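Local coordinates for protein Adenylate/guanylate cyclase/hydrolase, alpha/beta fold family (Ruegeria pomeroyi, PDB 3MR7) that probably acts as an adenylate cyclase through the class III nucleotide cyclase domain described here, the part that precedes an alpha/beta-hydrolase region in the full-length protein, at residues A9-D14 / I98-G103; L40-I45 / D58-R63. All blocks are in the same frame, centred on the assembly; numbering follows the deposited sequence.

Contact 1. Residues A9-D14 / I98-G103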
ATOM      1  N   ALA A   9     -15.719   0.063  16.152  1.00 53.83           N
ATOM      2  CA  ALA A   9     -14.326   0.348  15.913  1.00 50.45           C
ATOM      3  C   ALA A   9     -13.791  -0.739  14.988  1.00 56.63           C
ATOM      4  O   ALA A   9     -13.699  -1.895  15.364  1.00 70.03           O
ATOM      5  CB  ALA A   9     -13.577   0.347  17.219  1.00 49.79           C
ATOM      6  N   ILE A  10     -13.457  -0.366  13.769  1.00 51.51           N
ATOM      7  CA  ILE A  10     -12.898  -1.295  12.814  1.00 54.36           C
ATOM      8  C   ILE A  10     -11.385  -1.106  12.735  1.00 58.56           C
ATOM      9  O   ILE A  10     -10.887   0.021  12.752  1.00 56.96           O
ATOM     10  CB  ILE A  10     -13.498  -1.073  11.428  1.00 49.23           C
ATOM     11  CG1 ILE A  10     -14.982  -1.351  11.466  1.00 48.50           C
ATOM     12  CG2 ILE A  10     -12.866  -1.981  10.415  1.00 47.56           C
ATOM     13  CD1 ILE A  10     -15.755  -0.224  11.950  1.00 43.56           C
ATOM     14  N   LEU A  11     -10.680  -2.232  12.635  1.00 51.99           N
ATOM     15  CA  LEU A  11      -9.235  -2.300  12.546  1.00 48.23           C
ATOM     16  C   LEU A  11      -8.866  -3.159  11.334  1.00 47.39           C
ATOM     17  O   LEU A  11      -9.292  -4.297  11.244  1.00 47.60           O
ATOM     18  CB  LEU A  11      -8.673  -2.873  13.851  1.00 43.78           C
ATOM     19  CG  LEU A  11      -7.354  -3.649  13.979  1.00 50.96           C
ATOM     20  CD1 LEU A  11      -6.468  -3.688  12.732  1.00 45.85           C
ATOM     21  CD2 LEU A  11      -6.579  -3.142  15.170  1.00 45.83           C
ATOM     22  N   ALA A  12      -8.112  -2.591  10.390  1.00 44.34           N
ATOM     23  CA  ALA A  12      -7.591  -3.344   9.251  1.00 47.55           C
ATOM     24  C   ALA A  12      -6.077  -3.453   9.356  1.00 42.19           C
ATOM     25  O   ALA A  12      -5.407  -2.497   9.747  1.00 49.64           O
ATOM     26  CB  ALA A  12      -7.993  -2.681   7.914  1.00 42.71           C
ATOM     27  N   ALA A  13      -5.543  -4.608   8.978  1.00 40.97           N
ATOM     28  CA  ALA A  13      -4.097  -4.863   8.976  1.00 40.84           C
ATOM     29  C   ALA A  13      -3.622  -5.731   7.808  1.00 44.85           C
ATOM     30  O   ALA A  13      -4.323  -6.638   7.384  1.00 49.08           O
ATOM     31  CB  ALA A  13      -3.665  -5.485  10.310  1.00 31.77           C
ATOM     32  N   ASP A  14      -2.420  -5.455   7.316  1.00 49.12           N
ATOM     33  CA  ASP A  14      -1.803  -6.220   6.226  1.00 46.83           C
ATOM     34  C   ASP A  14      -0.308  -6.282   6.498  1.00 41.65           C
ATOM     35  O   ASP A  14       0.201  -5.601   7.374  1.00 48.80           O
ATOM     36  CB  ASP A  14      -2.035  -5.519   4.890  1.00 49.78           C
ATOM     37  CG  ASP A  14      -1.996  -6.465   3.673  1.00 60.79           C
ATOM     38  OD1 ASP A  14      -1.526  -7.645   3.741  1.00 46.07           O
ATOM     39  OD2 ASP A  14      -2.449  -5.973   2.609  1.00 64.04           O
ATOM     40  N   ILE A  98      -1.334  -0.833   9.850  1.00 46.23           N
ATOM     41  CA  ILE A  98      -2.632  -0.916  10.517  1.00 43.53           C
ATOM     42  C   ILE A  98      -3.415   0.349  10.389  1.00 45.42           C
ATOM     43  O   ILE A  98      -2.876   1.424  10.553  1.00 52.04           O
ATOM     44  CB  ILE A  98      -2.507  -1.263  11.999  1.00 48.62           C
ATOM     45  CG1 ILE A  98      -1.864  -2.643  12.162  1.00 44.08           C
ATOM     46  CG2 ILE A  98      -3.875  -1.224  12.665  1.00 51.62           C
ATOM     47  CD1 ILE A  98      -1.382  -2.945  13.551  1.00 37.65           C
ATOM     48  N   GLY A  99      -4.688   0.199  10.050  1.00 46.71           N
ATOM     49  CA  GLY A  99      -5.642   1.295  10.017  1.00 47.16           C
ATOM     50  C   GLY A  99      -6.806   1.040  10.967  1.00 49.80           C
ATOM     51  O   GLY A  99      -7.212  -0.085  11.222  1.00 51.81           O
ATOM     52  N   ILE A 100      -7.343   2.101  11.525  1.00 54.57           N
ATOM     53  CA  ILE A 100      -8.439   1.974  12.467  1.00 53.13           C
ATOM     54  C   ILE A 100      -9.396   3.101  12.180  1.00 42.35           C
ATOM     55  O   ILE A 100      -8.959   4.203  11.965  1.00 43.08           O
ATOM     56  CB  ILE A 100      -7.942   2.125  13.896  1.00 56.98           C
ATOM     57  CG1 ILE A 100      -6.935   1.028  14.198  1.00 48.13           C
ATOM     58  CG2 ILE A 100      -9.107   2.049  14.855  1.00 64.67           C
ATOM     59  CD1 ILE A 100      -6.388   1.094  15.561  1.00 47.81           C
ATOM     60  N   ASN A 101     -10.693   2.830  12.154  1.00 42.62           N
ATOM     61  CA  ASN A 101     -11.674   3.882  11.909  1.00 40.66           C
ATOM     62  C   ASN A 101     -12.918   3.637  12.752  1.00 50.05           C
ATOM     63  O   ASN A 101     -13.004   2.634  13.438  1.00 51.78           O
ATOM     64  CB  ASN A 101     -12.016   3.945  10.424  1.00 38.13           C
ATOM     65  CG  ASN A 101     -13.018   5.034  10.105  1.00 48.36           C
ATOM     66  OD1 ASN A 101     -12.988   6.110  10.698  1.00 51.09           O
ATOM     67  ND2 ASN A 101     -13.918   4.761   9.170  1.00 49.94           N
ATOM     68  N   ILE A 102     -13.876   4.553  12.703  1.00 53.68           N
ATOM     69  CA  ILE A 102     -15.148   4.356  13.382  1.00 45.91           C
ATOM     70  C   ILE A 102     -16.348   4.778  12.520  1.00 52.35           C
ATOM     71  O   ILE A 102     -16.236   5.638  11.645  1.00 48.20           O
ATOM     72  CB  ILE A 102     -15.131   5.051  14.733  1.00 47.53           C
ATOM     73  CG1 ILE A 102     -14.456   4.152  15.753  1.00 47.11           C
ATOM     74  CG2 ILE A 102     -16.527   5.359  15.212  1.00 55.46           C
ATOM     75  CD1 ILE A 102     -13.965   4.913  16.945  1.00 59.41           C
ATOM     76  N   GLY A 103     -17.492   4.141  12.727  1.00 53.60           N
ATOM     77  CA  GLY A 103     -18.675   4.514  11.981  1.00 57.46           C
ATOM     78  C   GLY A 103     -19.883   3.689  12.364  1.00 61.64           C
ATOM     79  O   GLY A 103     -19.760   2.718  13.104  1.00 61.43           O
TER

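Contact 2. Residues L40-I45 / D58-R63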
ATOM      1  N   LEU A  40       1.081 -13.330  18.609  1.00 45.34           N
ATOM      2  CA  LEU A  40       1.161 -11.910  18.946  1.00 45.72           C
ATOM      3  C   LEU A  40      -0.145 -11.228  18.631  1.00 50.55           C
ATOM      4  O   LEU A  40      -0.816 -10.714  19.525  1.00 53.95           O
ATOM      5  CB  LEU A  40       2.268 -11.274  18.146  1.00 58.79           C
ATOM      6  CG  LEU A  40       3.089 -10.154  18.746  1.00 82.80           C
ATOM      7  CD1 LEU A  40       4.467 -10.227  18.107  1.00 94.29           C
ATOM      8  CD2 LEU A  40       2.444  -8.795  18.499  1.00 85.20           C
ATOM      9  N   ILE A  41      -0.521 -11.256  17.358  1.00 48.37           N
ATOM     10  CA  ILE A  41      -1.769 -10.654  16.907  1.00 56.38           C
ATOM     11  C   ILE A  41      -3.049 -11.283  17.463  1.00 61.73           C
ATOM     12  O   ILE A  41      -3.778 -10.667  18.238  1.00 67.66           O
ATOM     13  CB  ILE A  41      -1.867 -10.764  15.427  1.00 57.46           C
ATOM     14  CG1 ILE A  41      -0.754  -9.953  14.794  1.00 54.65           C
ATOM     15  CG2 ILE A  41      -3.228 -10.301  14.974  1.00 57.05           C
ATOM     16  CD1 ILE A  41      -0.732 -10.070  13.282  1.00 55.58           C
ATOM     17  N   ASP A  42      -3.330 -12.506  17.046  1.00 56.55           N
ATOM     18  CA  ASP A  42      -4.558 -13.169  17.469  1.00 60.90           C
ATOM     19  C   ASP A  42      -4.811 -13.066  18.971  1.00 60.97           C
ATOM     20  O   ASP A  42      -5.929 -12.825  19.380  1.00 59.84           O
ATOM     21  CB  ASP A  42      -4.619 -14.613  16.973  1.00 57.08           C
ATOM     22  CG  ASP A  42      -4.927 -14.710  15.478  1.00 68.24           C
ATOM     23  OD1 ASP A  42      -5.094 -13.653  14.839  1.00 65.48           O
ATOM     24  OD2 ASP A  42      -5.015 -15.843  14.938  1.00 77.81           O
ATOM     25  N   PRO A  43      -3.775 -13.252  19.797  1.00 70.64           N
ATOM     26  CA  PRO A  43      -3.897 -13.022  21.246  1.00 68.74           C
ATOM     27  C   PRO A  43      -4.231 -11.582  21.677  1.00 66.89           C
ATOM     28  O   PRO A  43      -5.152 -11.402  22.468  1.00 71.17           O
ATOM     29  CB  PRO A  43      -2.520 -13.437  21.754  1.00 56.88           C
ATOM     30  CG  PRO A  43      -2.199 -14.571  20.871  1.00 55.68           C
ATOM     31  CD  PRO A  43      -2.578 -14.056  19.504  1.00 65.40           C
ATOM     32  N   ALA A  44      -3.506 -10.588  21.178  1.00 54.09           N
ATOM     33  CA  ALA A  44      -3.734  -9.200  21.564  1.00 54.63           C
ATOM     34  C   ALA A  44      -5.163  -8.786  21.254  1.00 57.92           C
ATOM     35  O   ALA A  44      -5.779  -8.016  21.993  1.00 68.64           O
ATOM     36  CB  ALA A  44      -2.711  -8.240  20.843  1.00 35.35           C
ATOM     37  N   ILE A  45      -5.674  -9.285  20.139  1.00 50.69           N
ATOM     38  CA  ILE A  45      -7.014  -8.954  19.689  1.00 52.18           C
ATOM     39  C   ILE A  45      -8.070  -9.545  20.614  1.00 61.08           C
ATOM     40  O   ILE A  45      -9.001  -8.858  21.016  1.00 70.73           O
ATOM     41  CB  ILE A  45      -7.278  -9.482  18.277  1.00 45.94           C
ATOM     42  CG1 ILE A  45      -6.564  -8.617  17.223  1.00 48.03           C
ATOM     43  CG2 ILE A  45      -8.751  -9.530  18.026  1.00 25.96           C
ATOM     44  CD1 ILE A  45      -6.833  -9.004  15.775  1.00 40.48           C
ATOM     45  N   ASP A  58      -7.306  -8.858   0.866  1.00 51.79           N
ATOM     46  CA  ASP A  58      -7.116  -7.459   1.232  1.00 56.90           C
ATOM     47  C   ASP A  58      -6.437  -7.367   2.576  1.00 58.11           C
ATOM     48  O   ASP A  58      -6.031  -6.290   3.003  1.00 59.44           O
ATOM     49  CB  ASP A  58      -8.472  -6.730   1.318  1.00 67.66           C
ATOM     50  CG  ASP A  58      -9.120  -6.473  -0.065  1.00 86.03           C
ATOM     51  OD1 ASP A  58      -8.380  -6.373  -1.070  1.00 85.66           O
ATOM     52  OD2 ASP A  58     -10.375  -6.348  -0.137  1.00 90.30           O
ATOM     53  N   GLY A  59      -6.323  -8.500   3.255  1.00 57.93           N
ATOM     54  CA  GLY A  59      -5.779  -8.501   4.596  1.00 53.86           C
ATOM     55  C   GLY A  59      -6.845  -8.832   5.617  1.00 54.12           C
ATOM     56  O   GLY A  59      -7.882  -9.405   5.273  1.00 60.58           O
HETATM   57  N   MSE A  60      -6.596  -8.478   6.872  1.00 48.70           N
HETATM   58  CA  MSE A  60      -7.508  -8.852   7.939  1.00 56.40           C
HETATM   59  C   MSE A  60      -8.327  -7.693   8.501  1.00 58.68           C
HETATM   60  O   MSE A  60      -7.922  -6.543   8.455  1.00 66.72           O
HETATM   61  CB  MSE A  60      -6.750  -9.557   9.046  1.00 58.71           C
HETATM   62  CG  MSE A  60      -7.262  -9.224  10.418  1.00 70.30           C
HETATM   63 SE   MSE A  60      -6.030  -9.903  11.751  0.74 86.42          SE
HETATM   64  CE  MSE A  60      -6.673 -11.741  11.760  1.00 88.06           C
ATOM     65  N   LEU A  61      -9.485  -8.016   9.046  1.00 57.96           N
ATOM     66  CA  LEU A  61     -10.430  -7.008   9.484  1.00 55.77           C
ATOM     67  C   LEU A  61     -10.963  -7.432  10.825  1.00 55.64           C
ATOM     68  O   LEU A  61     -11.461  -8.537  10.960  1.00 68.30           O
ATOM     69  CB  LEU A  61     -11.567  -6.972   8.487  1.00 48.10           C
ATOM     70  CG  LEU A  61     -12.421  -5.739   8.338  1.00 50.37           C
ATOM     71  CD1 LEU A  61     -11.548  -4.584   8.071  1.00 44.50           C
ATOM     72  CD2 LEU A  61     -13.306  -5.985   7.149  1.00 60.70           C
ATOM     73  N   ALA A  62     -10.857  -6.589  11.836  1.00 49.34           N
ATOM     74  CA  ALA A  62     -11.359  -6.993  13.147  1.00 51.69           C
ATOM     75  C   ALA A  62     -12.156  -5.864  13.724  1.00 59.55           C
ATOM     76  O   ALA A  62     -12.030  -4.735  13.285  1.00 53.50           O
ATOM     77  CB  ALA A  62     -10.229  -7.377  14.083  1.00 39.75           C
ATOM     78  N   ARG A  63     -12.979  -6.157  14.715  1.00 63.38           N
ATOM     79  CA  ARG A  63     -13.791  -5.105  15.286  1.00 57.60           C
ATOM     80  C   ARG A  63     -13.834  -5.178  16.783  1.00 50.44           C
ATOM     81  O   ARG A  63     -13.709  -6.241  17.370  1.00 43.70           O
ATOM     82  CB  ARG A  63     -15.203  -5.145  14.721  1.00 60.15           C
ATOM     83  CG  ARG A  63     -16.048  -6.266  15.264  1.00 64.22           C
ATOM     84  CD  ARG A  63     -17.250  -6.462  14.383  1.00 61.55           C
ATOM     85  NE  ARG A  63     -17.893  -7.724  14.678  1.00 72.74           N
ATOM     86  CZ  ARG A  63     -18.792  -7.889  15.640  1.00 74.50           C
ATOM     87  NH1 ARG A  63     -19.160  -6.868  16.402  1.00 73.67           N
ATOM     88  NH2 ARG A  63     -19.325  -9.081  15.833  1.00 69.84           N
TER

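Contact 1. Residues A9-D14 / I98-G103
The carbonyl oxygen of Gly99 takes the amide of Ala12, with Ala12 N 2.8 Å from Gly99 O, and also meets the CA-H of Leu11. Ala12 O returns the bond, accepting from Gly99 N. Two residues along, Ile10 and Asn101 form the next hydrogen-bonded antiparallel pair, Asn101 N reaching Ile10 O at 2.9 Å and Ile10 N reaching Asn101 O at 3.1 Å. Between these doubly bonded pairs, Leu11 faces Ile100 as a non-hydrogen-bonded pair. On the face that carries Leu11, Ala13 and Ile98, the branches of Ile98 divide the contact. CG2, anti to the backbone N, lies 3.6 Å from Leu11 CD1, while CG1, beside that N (chi1 -62°), approaches Ala13 CB at 3.8 Å. Ile98 and Ile100 continue this apolar layer onto Ala74 of helix 67-84. On the opposite face, Ile10 and Ala12 pack on helix 115-126. On that same face, the buried amide of Asn101 has partners at both ends, OD1 bonding to Ser135 OG and ND2 to Ala116 O. Nine of the ten touching residues are buried, as suits adjacent strands in the middle of a sheet with helices on both faces. This is the pairing of the first and last strands of the ferredoxin-like beta-alpha-beta-beta-alpha-beta core of class III nucleotide cyclases.

Contact 2. Residues L40-I45 / D58-R63
A helix laid on one face of the sheet in the ferredoxin-like cyclase core makes this contact, in which Ile41 and Ile45 of helix 27-47 meet Met60 and Ala62 of strand 59-64. The helix belongs to the beta-alpha-beta crossover from strand 4-15 to strand 51-56, and strand 59-64 lies between those two. The short helical and strand segments run nearly parallel, 18° apart, with axes 11.1 Å from each other. That spacing is bridged by side chains alone, with no hydrogen bond between the segments. Met60, present as selenomethionine, extends from the strand toward the helix, and its selenium is approached by both isoleucines: Ile41 CG2 stands 4.3 Å from SE and Ile45 CD1 4.2 Å from it. Ile41 and Ile45 are one helical turn apart, joined by the backbone bond from Ile45 N to Ile41 O, and therefore present their side chains on the same flank. Ile45 also contacts Cys73 of helix 67-84, the second helix on this face, and Met60 packs against Leu21 of the second subunit. The carboxylate of Asp42, salt-bridged to Arg37 of its own helix, borders the apolar cluster; chi3 of -82° bends the end of Met60, and its CE comes within 4.0 Å of Asp42 OD1. Farther along the strand, Ile45 CD1 lies 4.1 Å from the methyl carbon CB of Ala62.

Both contacts are buried, with centres 10 Å apart, and they meet on one sheet. Contact 1 joins two neighbouring strands side by side, through backbone hydrogen bonds and small or branched apolar residues, with the polar Asn101 buried on one face. Contact 2 joins a helix to the sheet face through side chains only and buries far less surface, 146 Å² against 407 Å². Strand 4-15 connects them: Leu11 O is 2.8 Å from Ala62 N, probably a hydrogen bond, so residues 9-14 sit between residues 58-63 and 98-103. Along the chain, contact 2 is nested within the loop closed by contact 1, and Asp14 OD1 is hydrogen-bonded to Ser19 of the second subunit.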